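Probable fumarate reductase Ifc3 (Shewanella frigidimarina, PDB 1QO8) catalyses the essentially one-way reduction of fumarate to succinate in vitro, using one FAD and four covalently bound c-type hemes per subunit. Local coordinates at residues V150-P154 with T335-D339; N270-K275 with A287-K292; G130-N135 with I252-R257; A116-E120 with Y297-A301. Numbering follows the deposited sequence.

Interaction 1 of 4, residues V150-P154 with T335-D339; sequences VDKAP and TATGD. With FAD (flavin-adenine dinucleotide), chain G.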
# COMPACT_ATOMS: atom_id res chain seq x y z
N VAL A 150 -14.05 22.94 6.07
CA VAL A 150 -14.65 22.74 4.75
C VAL A 150 -15.15 21.30 4.55
O VAL A 150 -14.56 20.35 5.08
CB VAL A 150 -13.67 23.04 3.59
CG1 VAL A 150 -13.16 24.50 3.62
CG2 VAL A 150 -12.41 22.17 3.65
N ASP A 151 -16.23 21.12 3.73
CA ASP A 151 -16.60 19.72 3.48
C ASP A 151 -16.99 19.64 2.03
O ASP A 151 -17.73 20.52 1.63
CB ASP A 151 -17.76 19.25 4.39
CG ASP A 151 -17.96 17.73 4.27
OD1 ASP A 151 -18.43 17.25 3.25
OD2 ASP A 151 -17.61 17.07 5.29
N LYS A 152 -16.64 18.58 1.28
CA LYS A 152 -17.01 18.57 -0.13
C LYS A 152 -18.46 18.18 -0.37
O LYS A 152 -18.87 18.20 -1.55
CB LYS A 152 -16.09 17.60 -0.90
CG LYS A 152 -16.37 16.11 -0.42
CD LYS A 152 -15.46 15.15 -1.19
CE LYS A 152 -15.47 13.69 -0.50
NZ LYS A 152 -14.93 12.81 -1.63
N ALA A 153 -19.11 17.65 0.66
CA ALA A 153 -20.46 17.09 0.43
C ALA A 153 -21.53 18.20 0.60
O ALA A 153 -21.24 19.25 1.19
CB ALA A 153 -20.71 16.01 1.50
N PRO A 154 -22.75 17.88 0.23
CA PRO A 154 -23.92 18.72 0.32
C PRO A 154 -24.30 19.16 1.74
O PRO A 154 -24.93 20.14 2.07
CB PRO A 154 -25.04 17.86 -0.26
CG PRO A 154 -24.42 16.69 -0.94
CD PRO A 154 -22.94 16.73 -0.75
N THR A 335 -19.07 9.89 0.45
CA THR A 335 -17.99 10.80 0.74
C THR A 335 -16.65 10.12 1.00
O THR A 335 -15.60 10.80 0.91
CB THR A 335 -18.33 11.62 2.01
OG1 THR A 335 -18.54 10.67 3.04
CG2 THR A 335 -19.56 12.49 1.79
N ALA A 336 -16.61 8.75 1.12
CA ALA A 336 -15.43 8.14 1.73
C ALA A 336 -14.52 7.62 0.62
O ALA A 336 -14.30 6.41 0.47
CB ALA A 336 -15.73 6.99 2.73
N THR A 337 -13.86 8.59 -0.07
CA THR A 337 -13.12 8.31 -1.27
C THR A 337 -11.61 8.44 -1.11
O THR A 337 -10.95 8.40 -2.17
CB THR A 337 -13.64 8.97 -2.53
OG1 THR A 337 -13.52 10.40 -2.42
CG2 THR A 337 -15.12 8.48 -2.79
N GLY A 338 -11.14 8.51 0.13
CA GLY A 338 -9.69 8.37 0.38
C GLY A 338 -8.91 9.67 0.00
O GLY A 338 -7.67 9.60 -0.04
N ASP A 339 -9.61 10.82 -0.14
CA ASP A 339 -8.94 11.98 -0.71
C ASP A 339 -7.77 12.38 0.18
O ASP A 339 -6.73 12.89 -0.27
CB ASP A 339 -9.91 13.18 -0.78
CG ASP A 339 -11.01 13.07 -1.77
OD1 ASP A 339 -10.97 12.20 -2.67
OD2 ASP A 339 -11.97 13.88 -1.74
PA FAD G . -16.20 10.84 8.30
O1A FAD G . -17.30 10.89 9.32
O2A FAD G . -16.35 10.11 7.16
O5B FAD G . -16.29 12.28 7.68
C5B FAD G . -15.28 12.82 6.73
C4B FAD G . -15.84 14.21 6.15
O4B FAD G . -14.74 14.65 5.22
C3B FAD G . -17.05 13.97 5.19
O3B FAD G . -18.25 14.55 5.46
C2B FAD G . -16.44 14.05 3.74
O2B FAD G . -17.34 14.55 2.72
C1B FAD G . -15.42 15.10 3.97
N9A FAD G . -14.32 15.07 3.00
C8A FAD G . -13.73 13.98 2.41
N7A FAD G . -12.86 14.32 1.50
C5A FAD G . -12.87 15.71 1.46
C6A FAD G . -12.21 16.69 0.61
N6A FAD G . -11.36 16.38 -0.33
N1A FAD G . -12.48 17.98 0.93
C2A FAD G . -13.43 18.35 1.85
N3A FAD G . -14.10 17.51 2.66
C4A FAD G . -13.79 16.22 2.39
N1 FAD G . -17.45 3.06 14.46
C2 FAD G . -17.60 3.03 15.76
O2 FAD G . -16.76 3.12 16.59
N3 FAD G . -18.87 2.87 16.38
C4 FAD G . -19.95 2.76 15.51
O4 FAD G . -21.05 2.58 15.96
C4X FAD G . -19.74 2.73 14.06
N5 FAD G . -20.79 2.56 13.24
C5X FAD G . -20.63 2.61 11.89
C6 FAD G . -21.76 2.45 11.09
C7 FAD G . -21.63 2.50 9.72
C7M FAD G . -22.80 2.33 8.79
C8 FAD G . -20.33 2.77 9.16
C8M FAD G . -20.19 2.91 7.68
C9 FAD G . -19.23 2.97 9.95
C9A FAD G . -19.33 2.90 11.32
N10 FAD G . -18.26 3.05 12.23
C10 FAD G . -18.43 2.98 13.56
C1' FAD G . -16.99 3.70 11.77
C2' FAD G . -16.97 5.20 12.23
O2' FAD G . -18.36 5.59 11.99
C3' FAD G . -16.17 5.95 11.14
O3' FAD G . -14.83 5.44 11.05
C4' FAD G . -15.82 7.36 11.74
O4' FAD G . -17.12 8.02 11.84
C5' FAD G . -15.00 8.10 10.63
O5' FAD G . -15.06 9.59 11.10
P FAD G . -14.26 10.71 10.39
O1P FAD G . -14.56 11.95 11.19
O2P FAD G . -12.97 10.19 10.31
O3P FAD G . -14.77 10.67 9.03
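The strongest link is a salt bridge from Lys-152 NZ to Asp-339 OD2, 3.1 Å long. The same ammonium makes a weak hydrogen bond to Thr-337 OG1 (2.9 Å from Lys-152 NZ). Thr-337 OG1 in turn donates to Asp-339 OD1 at 3.1 Å. Asp-339 OD1 also forms a salt bridge with Arg-272, so two positive charges share this carboxylate. Asp-339 OD2 also accepts a hydrogen bond from the adenine amino group, FAD N6A, at 2.9 Å. Asp-151 holds the other end of the adenosine. Asp-151 OD1 accepts from the ribose hydroxyl FAD O2B (3.0 Å), and Asp-151 OD2 from FAD O3B (2.6 Å). An acidic residue at the end of the second strand that binds the ribose is a hallmark of the Rossmann-type FAD site. Asp-151 OD1 also accepts from Ala-153 N at 2.7 Å, an Asx turn that shapes the loop. Packing is modest. Ala-153 CB meets Thr-335 CG2 at 3.7 Å, and Thr-335 CG2 lies 3.2 Å from FAD O2B. Both segments thus close around the adenosine half of the cofactor. Residues 150-154 leave strand 147-150, which is paired with strand 124-127 in the parallel sheet. Residues 335-339 lead into helix 339-346, with Gly-338 at its N-cap position.

Interaction 2 of 4, residues N270-K275 with A287-K292; sequences NSRVVK and AVVHGK. With FAD (flavin-adenine dinucleotide), chain G.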
# COMPACT_ATOMS: atom_id res chain seq x y z
N ASN A 270 -19.97 21.95 -0.09
CA ASN A 270 -19.69 21.74 -1.53
C ASN A 270 -18.32 22.39 -1.87
O ASN A 270 -18.15 22.95 -2.95
CB ASN A 270 -20.81 22.27 -2.37
CG ASN A 270 -22.18 21.93 -1.83
OD1 ASN A 270 -22.62 20.74 -1.82
ND2 ASN A 270 -22.98 22.96 -1.43
N SER A 271 -17.33 22.16 -1.02
CA SER A 271 -15.96 22.64 -1.13
C SER A 271 -14.99 21.45 -0.94
O SER A 271 -14.69 21.04 0.19
CB SER A 271 -15.74 23.63 0.05
OG SER A 271 -16.72 24.64 -0.20
N ARG A 272 -14.54 20.91 -2.06
CA ARG A 272 -13.59 19.83 -2.07
C ARG A 272 -12.12 20.29 -2.14
O ARG A 272 -11.66 20.98 -3.10
CB ARG A 272 -13.88 18.92 -3.27
CG ARG A 272 -12.91 17.74 -3.28
CD ARG A 272 -13.37 16.84 -4.42
NE ARG A 272 -12.78 15.54 -4.23
CZ ARG A 272 -12.73 14.62 -5.20
NH1 ARG A 272 -13.25 14.84 -6.39
NH2 ARG A 272 -12.13 13.46 -4.92
N VAL A 273 -11.41 19.85 -1.11
CA VAL A 273 -9.98 20.11 -1.07
C VAL A 273 -9.33 19.10 -2.05
O VAL A 273 -9.70 17.91 -2.00
CB VAL A 273 -9.38 19.94 0.32
CG1 VAL A 273 -7.84 19.96 0.19
CG2 VAL A 273 -9.85 21.04 1.28
N VAL A 274 -8.50 19.63 -2.95
CA VAL A 274 -7.88 18.83 -4.00
C VAL A 274 -6.37 18.78 -4.03
O VAL A 274 -5.72 17.98 -4.69
CB VAL A 274 -8.40 19.32 -5.35
CG1 VAL A 274 -9.84 19.01 -5.64
CG2 VAL A 274 -8.17 20.86 -5.53
N LYS A 275 -5.66 19.60 -3.23
CA LYS A 275 -4.23 19.58 -3.15
C LYS A 275 -3.74 20.24 -1.89
O LYS A 275 -4.39 21.18 -1.44
CB LYS A 275 -3.69 20.39 -4.39
CG LYS A 275 -2.21 20.03 -4.55
CD LYS A 275 -1.59 20.69 -5.77
CE LYS A 275 -0.45 19.75 -6.20
NZ LYS A 275 0.87 20.39 -5.93
N ALA A 287 -4.13 25.04 0.86
CA ALA A 287 -4.67 23.89 0.13
C ALA A 287 -5.54 24.49 -0.95
O ALA A 287 -6.04 25.58 -0.69
CB ALA A 287 -5.57 23.13 1.15
N VAL A 288 -5.64 23.86 -2.09
CA VAL A 288 -6.55 24.28 -3.12
C VAL A 288 -7.88 23.56 -2.93
O VAL A 288 -7.96 22.30 -2.80
CB VAL A 288 -5.99 23.92 -4.50
CG1 VAL A 288 -6.90 24.47 -5.60
CG2 VAL A 288 -4.55 24.48 -4.68
N VAL A 289 -8.90 24.39 -2.90
CA VAL A 289 -10.30 24.09 -2.80
C VAL A 289 -10.97 24.26 -4.18
O VAL A 289 -10.80 25.23 -4.91
CB VAL A 289 -11.03 25.06 -1.86
CG1 VAL A 289 -12.51 24.66 -1.74
CG2 VAL A 289 -10.39 25.08 -0.51
N HIS A 290 -11.69 23.21 -4.59
CA HIS A 290 -12.67 23.32 -5.64
C HIS A 290 -14.06 23.47 -5.06
O HIS A 290 -14.61 22.52 -4.51
CB HIS A 290 -12.55 22.12 -6.57
CG HIS A 290 -13.55 22.20 -7.67
ND1 HIS A 290 -13.87 21.10 -8.37
CD2 HIS A 290 -14.31 23.20 -8.18
CE1 HIS A 290 -14.79 21.38 -9.29
NE2 HIS A 290 -15.04 22.66 -9.20
N GLY A 291 -14.57 24.71 -5.14
CA GLY A 291 -15.88 25.07 -4.65
C GLY A 291 -16.80 24.91 -5.83
O GLY A 291 -16.41 25.27 -6.97
N LYS A 292 -18.01 24.42 -5.53
CA LYS A 292 -18.96 24.17 -6.62
C LYS A 292 -19.24 25.44 -7.44
O LYS A 292 -19.58 25.31 -8.61
CB LYS A 292 -20.27 23.72 -5.93
CG LYS A 292 -21.49 23.61 -6.85
CD LYS A 292 -22.67 23.03 -6.03
CE LYS A 292 -23.88 22.73 -6.95
NZ LYS A 292 -25.02 22.39 -5.98
PA FAD G . -16.20 10.84 8.30
O1A FAD G . -17.30 10.89 9.32
O2A FAD G . -16.35 10.11 7.16
O5B FAD G . -16.29 12.28 7.68
C5B FAD G . -15.28 12.82 6.73
C4B FAD G . -15.84 14.21 6.15
O4B FAD G . -14.74 14.65 5.22
C3B FAD G . -17.05 13.97 5.19
O3B FAD G . -18.25 14.55 5.46
C2B FAD G . -16.44 14.05 3.74
O2B FAD G . -17.34 14.55 2.72
C1B FAD G . -15.42 15.10 3.97
N9A FAD G . -14.32 15.07 3.00
C8A FAD G . -13.73 13.98 2.41
N7A FAD G . -12.86 14.32 1.50
C5A FAD G . -12.87 15.71 1.46
C6A FAD G . -12.21 16.69 0.61
N6A FAD G . -11.36 16.38 -0.33
N1A FAD G . -12.48 17.98 0.93
C2A FAD G . -13.43 18.35 1.85
N3A FAD G . -14.10 17.51 2.66
C4A FAD G . -13.79 16.22 2.39
N1 FAD G . -17.45 3.06 14.46
C2 FAD G . -17.60 3.03 15.76
O2 FAD G . -16.76 3.12 16.59
N3 FAD G . -18.87 2.87 16.38
C4 FAD G . -19.95 2.76 15.51
O4 FAD G . -21.05 2.58 15.96
C4X FAD G . -19.74 2.73 14.06
N5 FAD G . -20.79 2.56 13.24
C5X FAD G . -20.63 2.61 11.89
C6 FAD G . -21.76 2.45 11.09
C7 FAD G . -21.63 2.50 9.72
C7M FAD G . -22.80 2.33 8.79
C8 FAD G . -20.33 2.77 9.16
C8M FAD G . -20.19 2.91 7.68
C9 FAD G . -19.23 2.97 9.95
C9A FAD G . -19.33 2.90 11.32
N10 FAD G . -18.26 3.05 12.23
C10 FAD G . -18.43 2.98 13.56
C1' FAD G . -16.99 3.70 11.77
C2' FAD G . -16.97 5.20 12.23
O2' FAD G . -18.36 5.59 11.99
C3' FAD G . -16.17 5.95 11.14
O3' FAD G . -14.83 5.44 11.05
C4' FAD G . -15.82 7.36 11.74
O4' FAD G . -17.12 8.02 11.84
C5' FAD G . -15.00 8.10 10.63
O5' FAD G . -15.06 9.59 11.10
P FAD G . -14.26 10.71 10.39
O1P FAD G . -14.56 11.95 11.19
O2P FAD G . -12.97 10.19 10.31
O3P FAD G . -14.77 10.67 9.03
O HOH W 1 -24.70 20.12 -3.84
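This is a beta hairpin that lines the adenine end of the FAD pocket. Strands 271-278 and 284-291 run antiparallel. Arg-272 and His-290 form a hydrogen-bonded pair, with Arg-272 N to His-290 O at 2.9 Å and His-290 N to Arg-272 O at 2.7 Å. Lys-292 N extends the pairing to Asn-270 O (3.0 Å). Further on, Val-274 N donates to Val-288 O (2.7 Å), and Val-288 N donates to Lys-275 O (3.0 Å). Val-274 and Lys-275 therefore both face Val-288, which is a classic beta bulge. Val-273 CG1 packs on Ala-287 CB at 4.0 Å. The outer edge of strand 271-278 reads the adenine: Val-273 N donates to FAD N1A (3.0 Å), and FAD N6A donates to Val-273 O (2.8 Å). A water joins Asn-270 OD1 (3.0 Å) to Lys-292 NZ (3.1 Å). Asn-270 ND2 also hydrogen-bonds Asp-27 O, and the lysine pairs with Glu-29. Backbone recognition of adenine by a strand edge suits the Rossmann-type FAD-binding domain of this family.

Interaction 3 of 4, residues G130-N135 with I252-R257; sequences GSAGFN and IIDTLR. With FAD (flavin-adenine dinucleotide), chain G.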
# COMPACT_ATOMS: atom_id res chain seq x y z
N GLY A 130 -16.81 15.51 9.45
CA GLY A 130 -17.54 14.38 10.10
C GLY A 130 -17.17 14.54 11.57
O GLY A 130 -16.85 15.71 11.89
N SER A 131 -17.08 13.51 12.39
CA SER A 131 -16.86 13.73 13.81
C SER A 131 -15.47 14.26 14.06
O SER A 131 -15.24 15.08 14.95
CB SER A 131 -17.12 12.39 14.56
OG SER A 131 -16.79 12.55 15.96
N ALA A 132 -14.46 13.64 13.39
CA ALA A 132 -13.08 14.07 13.64
C ALA A 132 -12.87 15.54 13.23
O ALA A 132 -12.30 16.28 14.05
CB ALA A 132 -12.02 13.19 12.95
N GLY A 133 -13.41 16.02 12.14
CA GLY A 133 -13.20 17.43 11.75
C GLY A 133 -13.99 18.42 12.60
O GLY A 133 -13.51 19.50 12.96
N PHE A 134 -15.26 18.03 12.98
CA PHE A 134 -15.93 18.97 13.89
C PHE A 134 -15.15 19.06 15.20
O PHE A 134 -14.98 20.15 15.83
CB PHE A 134 -17.40 18.66 14.05
CG PHE A 134 -18.42 19.11 13.07
CD1 PHE A 134 -18.76 20.46 13.00
CD2 PHE A 134 -19.13 18.20 12.29
CE1 PHE A 134 -19.74 20.88 12.16
CE2 PHE A 134 -20.16 18.63 11.45
CZ PHE A 134 -20.45 19.98 11.41
N ASN A 135 -14.71 17.93 15.75
CA ASN A 135 -14.00 18.00 17.01
C ASN A 135 -12.72 18.82 16.87
O ASN A 135 -12.25 19.48 17.80
CB ASN A 135 -13.64 16.60 17.58
CG ASN A 135 -14.83 15.96 18.30
OD1 ASN A 135 -15.15 16.26 19.46
ND2 ASN A 135 -15.50 14.99 17.68
N ILE A 252 -24.43 12.32 17.77
CA ILE A 252 -23.12 12.98 17.85
C ILE A 252 -22.92 14.11 16.84
O ILE A 252 -22.43 15.17 17.24
CB ILE A 252 -21.95 11.99 17.86
CG1 ILE A 252 -21.96 11.14 19.12
CG2 ILE A 252 -20.61 12.73 17.80
CD1 ILE A 252 -21.00 9.95 19.16
N ILE A 253 -23.24 13.97 15.60
CA ILE A 253 -23.08 14.92 14.51
C ILE A 253 -24.16 16.00 14.69
O ILE A 253 -23.84 17.14 14.41
CB ILE A 253 -23.35 14.25 13.14
CG1 ILE A 253 -22.12 13.42 12.75
CG2 ILE A 253 -23.76 15.17 11.98
CD1 ILE A 253 -20.77 14.10 12.80
N ASP A 254 -25.37 15.65 15.14
CA ASP A 254 -26.34 16.73 15.48
C ASP A 254 -25.72 17.61 16.56
O ASP A 254 -25.73 18.86 16.47
CB ASP A 254 -27.73 16.25 15.86
CG ASP A 254 -28.52 15.71 14.67
OD1 ASP A 254 -28.16 15.72 13.46
OD2 ASP A 254 -29.65 15.18 14.82
N THR A 255 -25.08 17.04 17.57
CA THR A 255 -24.55 17.80 18.68
C THR A 255 -23.36 18.67 18.25
O THR A 255 -23.23 19.80 18.68
CB THR A 255 -24.07 16.89 19.81
OG1 THR A 255 -25.20 16.11 20.18
CG2 THR A 255 -23.61 17.68 21.00
N LEU A 256 -22.46 18.13 17.42
CA LEU A 256 -21.30 18.83 16.94
C LEU A 256 -21.72 19.90 15.92
O LEU A 256 -21.14 20.96 16.01
CB LEU A 256 -20.25 17.86 16.35
CG LEU A 256 -19.68 16.85 17.32
CD1 LEU A 256 -19.12 15.62 16.56
CD2 LEU A 256 -18.61 17.44 18.28
N ARG A 257 -22.70 19.69 15.04
CA ARG A 257 -23.18 20.71 14.17
C ARG A 257 -23.69 21.95 14.96
O ARG A 257 -23.42 23.10 14.56
CB ARG A 257 -24.34 20.32 13.26
CG ARG A 257 -24.01 19.27 12.22
CD ARG A 257 -25.28 18.74 11.57
NE ARG A 257 -24.95 18.02 10.34
CZ ARG A 257 -25.91 17.41 9.68
NH1 ARG A 257 -27.16 17.37 10.18
NH2 ARG A 257 -25.68 16.76 8.56
PA FAD G . -16.20 10.84 8.30
O1A FAD G . -17.30 10.89 9.32
O2A FAD G . -16.35 10.11 7.16
O5B FAD G . -16.29 12.28 7.68
C5B FAD G . -15.28 12.82 6.73
C4B FAD G . -15.84 14.21 6.15
O4B FAD G . -14.74 14.65 5.22
C3B FAD G . -17.05 13.97 5.19
O3B FAD G . -18.25 14.55 5.46
C2B FAD G . -16.44 14.05 3.74
O2B FAD G . -17.34 14.55 2.72
C1B FAD G . -15.42 15.10 3.97
N9A FAD G . -14.32 15.07 3.00
C8A FAD G . -13.73 13.98 2.41
N7A FAD G . -12.86 14.32 1.50
C5A FAD G . -12.87 15.71 1.46
C6A FAD G . -12.21 16.69 0.61
N6A FAD G . -11.36 16.38 -0.33
N1A FAD G . -12.48 17.98 0.93
C2A FAD G . -13.43 18.35 1.85
N3A FAD G . -14.10 17.51 2.66
C4A FAD G . -13.79 16.22 2.39
N1 FAD G . -17.45 3.06 14.46
C2 FAD G . -17.60 3.03 15.76
O2 FAD G . -16.76 3.12 16.59
N3 FAD G . -18.87 2.87 16.38
C4 FAD G . -19.95 2.76 15.51
O4 FAD G . -21.05 2.58 15.96
C4X FAD G . -19.74 2.73 14.06
N5 FAD G . -20.79 2.56 13.24
C5X FAD G . -20.63 2.61 11.89
C6 FAD G . -21.76 2.45 11.09
C7 FAD G . -21.63 2.50 9.72
C7M FAD G . -22.80 2.33 8.79
C8 FAD G . -20.33 2.77 9.16
C8M FAD G . -20.19 2.91 7.68
C9 FAD G . -19.23 2.97 9.95
C9A FAD G . -19.33 2.90 11.32
N10 FAD G . -18.26 3.05 12.23
C10 FAD G . -18.43 2.98 13.56
C1' FAD G . -16.99 3.70 11.77
C2' FAD G . -16.97 5.20 12.23
O2' FAD G . -18.36 5.59 11.99
C3' FAD G . -16.17 5.95 11.14
O3' FAD G . -14.83 5.44 11.05
C4' FAD G . -15.82 7.36 11.74
O4' FAD G . -17.12 8.02 11.84
C5' FAD G . -15.00 8.10 10.63
O5' FAD G . -15.06 9.59 11.10
P FAD G . -14.26 10.71 10.39
O1P FAD G . -14.56 11.95 11.19
O2P FAD G . -12.97 10.19 10.31
O3P FAD G . -14.77 10.67 9.03
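Two helices pack side by side here, next to the pyrophosphate of FAD. The segments 131-135 and 252-257 run roughly parallel, at 25°, with axes 10.0 Å apart. Phe-134 and Leu-256 are the main pair, with CB atoms 3.7 Å apart. One face of the Phe-134 ring is covered by Leu-256 C and Arg-257 N, and Phe-134 CZ touches Arg-257 CG at 3.7 Å. Ile-253 CD1 reaches the start of the other helix, 3.8 Å from both Gly-130 C and Ser-131 N. Gly-130 is the N-cap residue and belongs to the glycine-rich turn expected of a Rossmann-type domain. A side chain there would collide with FAD O1A. Ala-132 N donates to the phosphate oxygen FAD O1P at 2.8 Å. Asn-135 ND2 bonds back to Ser-131 O (2.7 Å) and lies 3.8 Å from Leu-256 CD1. The polar ends of Arg-257 go to Ser-156 and Leu-60. The two segments thus fit by van der Waals packing, while the Ala-132 amide at the start of helix 131-143 serves the phosphate.

Interaction 4 of 4, residues A116-E120 with Y297-A301; sequences AGPSE and YMIGA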
# COMPACT_ATOMS: atom_id res chain seq x y z
N ALA A 116 -1.24 32.06 -8.44
CA ALA A 116 -1.93 33.16 -7.81
C ALA A 116 -1.83 33.31 -6.31
O ALA A 116 -2.27 34.41 -5.94
CB ALA A 116 -3.41 33.16 -8.22
N GLY A 117 -1.34 32.39 -5.49
CA GLY A 117 -1.25 32.57 -4.05
C GLY A 117 -2.61 32.60 -3.36
O GLY A 117 -3.61 32.64 -4.05
N PRO A 118 -2.66 32.64 -2.04
CA PRO A 118 -3.89 32.59 -1.27
C PRO A 118 -4.89 33.68 -1.56
O PRO A 118 -4.63 34.89 -1.57
CB PRO A 118 -3.47 32.68 0.19
CG PRO A 118 -1.99 32.82 0.21
CD PRO A 118 -1.45 32.65 -1.19
N SER A 119 -6.15 33.34 -1.76
CA SER A 119 -7.30 34.18 -1.90
C SER A 119 -7.87 34.67 -0.57
O SER A 119 -8.64 35.64 -0.48
CB SER A 119 -8.47 33.40 -2.53
OG SER A 119 -8.39 33.50 -3.93
N GLU A 120 -7.51 34.00 0.50
CA GLU A 120 -7.95 34.30 1.85
C GLU A 120 -7.02 33.53 2.78
O GLU A 120 -6.34 32.66 2.24
CB GLU A 120 -9.40 33.92 2.11
CG GLU A 120 -9.76 32.46 2.11
CD GLU A 120 -11.27 32.23 2.23
OE1 GLU A 120 -11.66 32.45 3.40
OE2 GLU A 120 -11.99 31.93 1.24
N TYR A 297 -9.63 27.76 -5.80
CA TYR A 297 -9.00 28.88 -5.10
C TYR A 297 -8.12 28.35 -3.99
O TYR A 297 -8.33 27.18 -3.59
CB TYR A 297 -10.00 29.84 -4.51
CG TYR A 297 -10.85 29.39 -3.36
CD1 TYR A 297 -11.96 28.59 -3.63
CD2 TYR A 297 -10.56 29.73 -2.06
CE1 TYR A 297 -12.77 28.14 -2.58
CE2 TYR A 297 -11.36 29.28 -1.02
CZ TYR A 297 -12.46 28.49 -1.30
OH TYR A 297 -13.27 28.08 -0.29
N MET A 298 -7.25 29.17 -3.44
CA MET A 298 -6.29 28.67 -2.47
C MET A 298 -6.64 29.41 -1.18
O MET A 298 -6.89 30.60 -1.23
CB MET A 298 -4.81 28.87 -2.76
CG MET A 298 -3.79 28.70 -1.64
SD MET A 298 -2.06 28.78 -2.23
CE MET A 298 -1.20 28.80 -0.67
N ILE A 299 -6.62 28.63 -0.10
CA ILE A 299 -6.68 29.15 1.24
C ILE A 299 -5.27 28.98 1.83
O ILE A 299 -4.82 27.87 1.76
CB ILE A 299 -7.68 28.37 2.12
CG1 ILE A 299 -9.11 28.45 1.59
CG2 ILE A 299 -7.63 28.78 3.57
CD1 ILE A 299 -10.08 27.47 2.26
N GLY A 300 -4.66 30.03 2.37
CA GLY A 300 -3.33 29.81 3.00
C GLY A 300 -3.64 29.64 4.48
O GLY A 300 -4.63 30.18 5.02
N ALA A 301 -2.80 28.87 5.15
CA ALA A 301 -3.15 28.50 6.52
C ALA A 301 -1.82 28.06 7.14
O ALA A 301 -1.05 27.45 6.40
CB ALA A 301 -4.12 27.30 6.46
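Glu-120, Met-298 and Pro-118 bury the most surface in this contact. Met-298 O accepts a hydrogen bond from Ser-119 N at 2.9 Å and lies 3.6 Å from Pro-118 CA. The Met-298 side chain is fully extended, and Met-298 CE packs on Pro-118 CD at 3.9 Å. Pro-118 CB also sits 3.6 Å from Gly-300 N, where the absence of a side chain lets the proline ring lie close. Glu-120 works through both its backbone and its side chain. Glu-120 O accepts from Gly-300 N at 3.1 Å, and Glu-120 CG lies 4.1 Å from Ile-299 CG1. Glu-120 OE2 comes within 3.5 Å of Tyr-297 CE2, but its charge is met by Arg-268, which also bonds the tyrosine hydroxyl. Gly-117, with positive phi, turns the chain out of helix 107-115. The segment 116-120 thus carries the chain from that helix to strand 120-122, which lies beside strand 295-301 in parallel fashion. On its other side, strand 295-301 pairs with strand 284-291.

In the fold
Interactions 1, 2 and 3 are buried and all touch FAD; interaction 4 is partly exposed and lies away from the cofactor. Interactions 1 and 2 meet directly. Asp-339 and Arg-272 form a salt bridge, and the backbones of Asp-151 and Ser-271 come together. Interaction 1 holds the ribose and the adenine amino group, and interaction 2 the adenine edge. Interaction 3 lies farther along the cofactor, at the pyrophosphate, with its centre about 14 Å from that of interaction 1. Interactions 2 and 4 belong to one mixed sheet through the neighbouring strands 284-291 and 295-301. Charge dominates interaction 1, backbone pairing interaction 2, and apolar helix packing interaction 3. Interaction 4 combines two backbone bonds with proline-methionine packing.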